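Local structure of ERPC (Borrelia burgdorferi, 4BXM) at residues S95-Y100 against V143-L148. The protein is an outer surface lipoprotein of the Lyme disease spirochaete that probably acquires the host complement regulator factor H, and so is thought to help the bacterium resist complement. Residues are numbered along the deposited sequence; the frame is centred on the assembly and turned at random.
Sequences SLYYGY and VEYAIL
Tyr97 and Tyr145 reach toward each other from opposite directions across the buried interior of a strongly curved antiparallel sheet, in a side-chain contact without backbone pairing between the two segments. Even the nearest alpha carbons, CA of Gly99 and CA of Val143, stand 9.1 Å apart. The contact is small, burying 114 Å² between 95-100 and 143-148, and is made by a few side-chain atoms. The hydroxyl of Tyr97 does the touching on one side, its OH lying 3.5 Å from CE2 of Tyr145 and approaching that ring obliquely. CG of Tyr97 is anti to the backbone N (chi1 179°), which extends the phenol from its strand into the interior. On the other side the Tyr145 hydroxyl runs up to the loop that follows strand 96-97, with OH 3.5 Å from CB of Tyr100 and 4.4 Å from C of Gly99. Strand 96-97 lies far from strand 142-148 in the sheet order, with strands 21-29, 35-45, 50-56 and 67-74 between them; the contact is therefore a side-chain bridge across the interior of what appears to be a barrel-like sheet, near the centre of the chain. Glu103 ties the group together: its OE2 hydrogen-bonds to Tyr97 OH, while its OE1 bonds to both Tyr145 OH and the backbone N of Tyr100. One carboxylate thus satisfies both buried phenol oxygens, and the two hydroxyls and the Tyr100 N-H would be expected to stabilise its negative charge. Gly99 lies in this loop, its backbone N 3.4 Å above one face of the Tyr97 ring and displaced toward the rim. The Tyr145 ring is further hemmed in by Phe71, edge-to-face, and by Phe130, whose plane is inclined by about 25° to its own.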
loop_
_atom_site.group_PDB
_atom_site.type_symbol
_atom_site.label_atom_id
_atom_site.label_comp_id
_atom_site.label_asym_id
_atom_site.label_seq_id
_atom_site.Cartn_x
_atom_site.Cartn_y
_atom_site.Cartn_z
ATOM N N SER A 95 -2.922 -10.497 5.611
ATOM C CA SER A 95 -2.435 -11.533 6.531
ATOM C C SER A 95 -1.411 -10.854 7.399
ATOM O O SER A 95 -1.378 -10.972 8.644
ATOM C CB SER A 95 -1.813 -12.684 5.730
ATOM O OG SER A 95 -1.036 -12.117 4.669
ATOM N N LEU A 96 -0.711 -9.936 6.793
ATOM C CA LEU A 96 0.330 -9.240 7.499
ATOM C C LEU A 96 0.532 -7.843 6.996
ATOM O O LEU A 96 0.550 -7.643 5.804
ATOM C CB LEU A 96 1.593 -10.083 7.300
ATOM C CG LEU A 96 2.724 -9.777 8.194
ATOM C CD1 LEU A 96 2.373 -10.181 9.634
ATOM C CD2 LEU A 96 3.912 -10.560 7.634
ATOM N N TYR A 97 0.611 -6.854 7.906
ATOM C CA TYR A 97 0.787 -5.470 7.545
ATOM C C TYR A 97 1.916 -4.878 8.379
ATOM O O TYR A 97 1.869 -4.956 9.629
ATOM C CB TYR A 97 -0.529 -4.713 7.779
ATOM C CG TYR A 97 -0.426 -3.260 7.452
ATOM C CD1 TYR A 97 0.151 -2.357 8.339
ATOM C CD2 TYR A 97 -0.888 -2.753 6.223
ATOM C CE1 TYR A 97 0.321 -1.016 8.016
ATOM C CE2 TYR A 97 -0.692 -1.429 5.877
ATOM C CZ TYR A 97 -0.114 -0.542 6.788
ATOM O OH TYR A 97 -0.016 0.815 6.467
ATOM N N TYR A 98 2.904 -4.279 7.703
ATOM C CA TYR A 98 3.953 -3.518 8.378
ATOM C C TYR A 98 3.852 -2.034 8.180
ATOM O O TYR A 98 4.182 -1.241 9.063
ATOM C CB TYR A 98 5.291 -3.913 7.841
ATOM C CG TYR A 98 5.622 -5.296 8.166
ATOM C CD1 TYR A 98 6.145 -5.623 9.403
ATOM C CD2 TYR A 98 5.405 -6.328 7.220
ATOM C CE1 TYR A 98 6.441 -6.929 9.724
ATOM C CE2 TYR A 98 5.677 -7.622 7.536
ATOM C CZ TYR A 98 6.224 -7.906 8.786
ATOM O OH TYR A 98 6.539 -9.169 9.096
ATOM N N GLY A 99 3.504 -1.601 6.967
ATOM C CA GLY A 99 3.441 -0.197 6.726
ATOM C C GLY A 99 4.828 0.385 6.640
ATOM O O GLY A 99 5.816 -0.361 6.479
ATOM N N TYR A 100 4.906 1.710 6.739
ATOM C CA TYR A 100 6.233 2.416 6.708
ATOM C C TYR A 100 6.747 2.756 8.128
ATOM O O TYR A 100 6.063 2.478 9.141
ATOM C CB TYR A 100 6.141 3.659 5.756
ATOM C CG TYR A 100 7.443 4.410 5.483
ATOM C CD1 TYR A 100 8.552 3.773 5.006
ATOM C CD2 TYR A 100 7.546 5.779 5.762
ATOM C CE1 TYR A 100 9.776 4.452 4.819
ATOM C CE2 TYR A 100 8.747 6.479 5.573
ATOM C CZ TYR A 100 9.869 5.812 5.111
ATOM O OH TYR A 100 11.066 6.484 4.921
ATOM N N VAL A 143 -1.727 7.084 9.692
ATOM C CA VAL A 143 -1.223 7.437 8.361
ATOM C C VAL A 143 -2.281 7.143 7.295
ATOM O O VAL A 143 -3.125 6.214 7.406
ATOM C CB VAL A 143 0.079 6.613 8.144
ATOM C CG1 VAL A 143 -0.330 5.220 7.688
ATOM C CG2 VAL A 143 1.049 7.217 7.145
ATOM N N GLU A 144 -2.280 7.918 6.242
ATOM C CA GLU A 144 -3.199 7.665 5.159
ATOM C C GLU A 144 -2.388 7.571 3.877
ATOM O O GLU A 144 -1.387 8.274 3.722
ATOM C CB GLU A 144 -4.238 8.768 5.072
ATOM C CG GLU A 144 -5.413 8.447 4.145
ATOM C CD GLU A 144 -6.336 9.633 3.901
ATOM O OE1 GLU A 144 -6.292 10.566 4.740
ATOM O OE2 GLU A 144 -7.113 9.636 2.891
ATOM N N TYR A 145 -2.809 6.723 2.953
ATOM C CA TYR A 145 -2.016 6.483 1.772
ATOM C C TYR A 145 -2.886 6.782 0.580
ATOM O O TYR A 145 -4.080 6.599 0.642
ATOM C CB TYR A 145 -1.452 5.028 1.672
ATOM C CG TYR A 145 -0.372 4.736 2.664
ATOM C CD1 TYR A 145 0.944 5.058 2.389
ATOM C CD2 TYR A 145 -0.648 4.134 3.865
ATOM C CE1 TYR A 145 1.948 4.838 3.316
ATOM C CE2 TYR A 145 0.351 3.849 4.755
ATOM C CZ TYR A 145 1.656 4.196 4.483
ATOM O OH TYR A 145 2.696 4.012 5.381
ATOM N N ALA A 146 -2.254 7.177 -0.528
ATOM C CA ALA A 146 -2.957 7.313 -1.820
ATOM C C ALA A 146 -2.130 6.893 -3.014
ATOM O O ALA A 146 -0.882 7.035 -3.062
ATOM C CB ALA A 146 -3.479 8.736 -2.007
ATOM N N ILE A 147 -2.847 6.345 -3.972
ATOM C CA ILE A 147 -2.245 5.797 -5.187
ATOM C C ILE A 147 -3.140 6.161 -6.349
ATOM O O ILE A 147 -4.343 5.943 -6.305
ATOM C CB ILE A 147 -2.177 4.235 -5.189
ATOM C CG1 ILE A 147 -1.206 3.750 -4.137
ATOM C CG2 ILE A 147 -1.748 3.770 -6.561
ATOM C CD1 ILE A 147 -1.368 2.323 -3.645
ATOM N N LEU A 148 -2.558 6.577 -7.454
ATOM C CA LEU A 148 -3.385 6.928 -8.598
ATOM C C LEU A 148 -4.303 5.813 -9.093
ATOM O O LEU A 148 -3.925 4.696 -9.366
ATOM C CB LEU A 148 -2.490 7.457 -9.747
ATOM C CG LEU A 148 -3.154 8.248 -10.865
ATOM C CD1 LEU A 148 -3.807 9.533 -10.331
ATOM C CD2 LEU A 148 -2.080 8.586 -11.898
#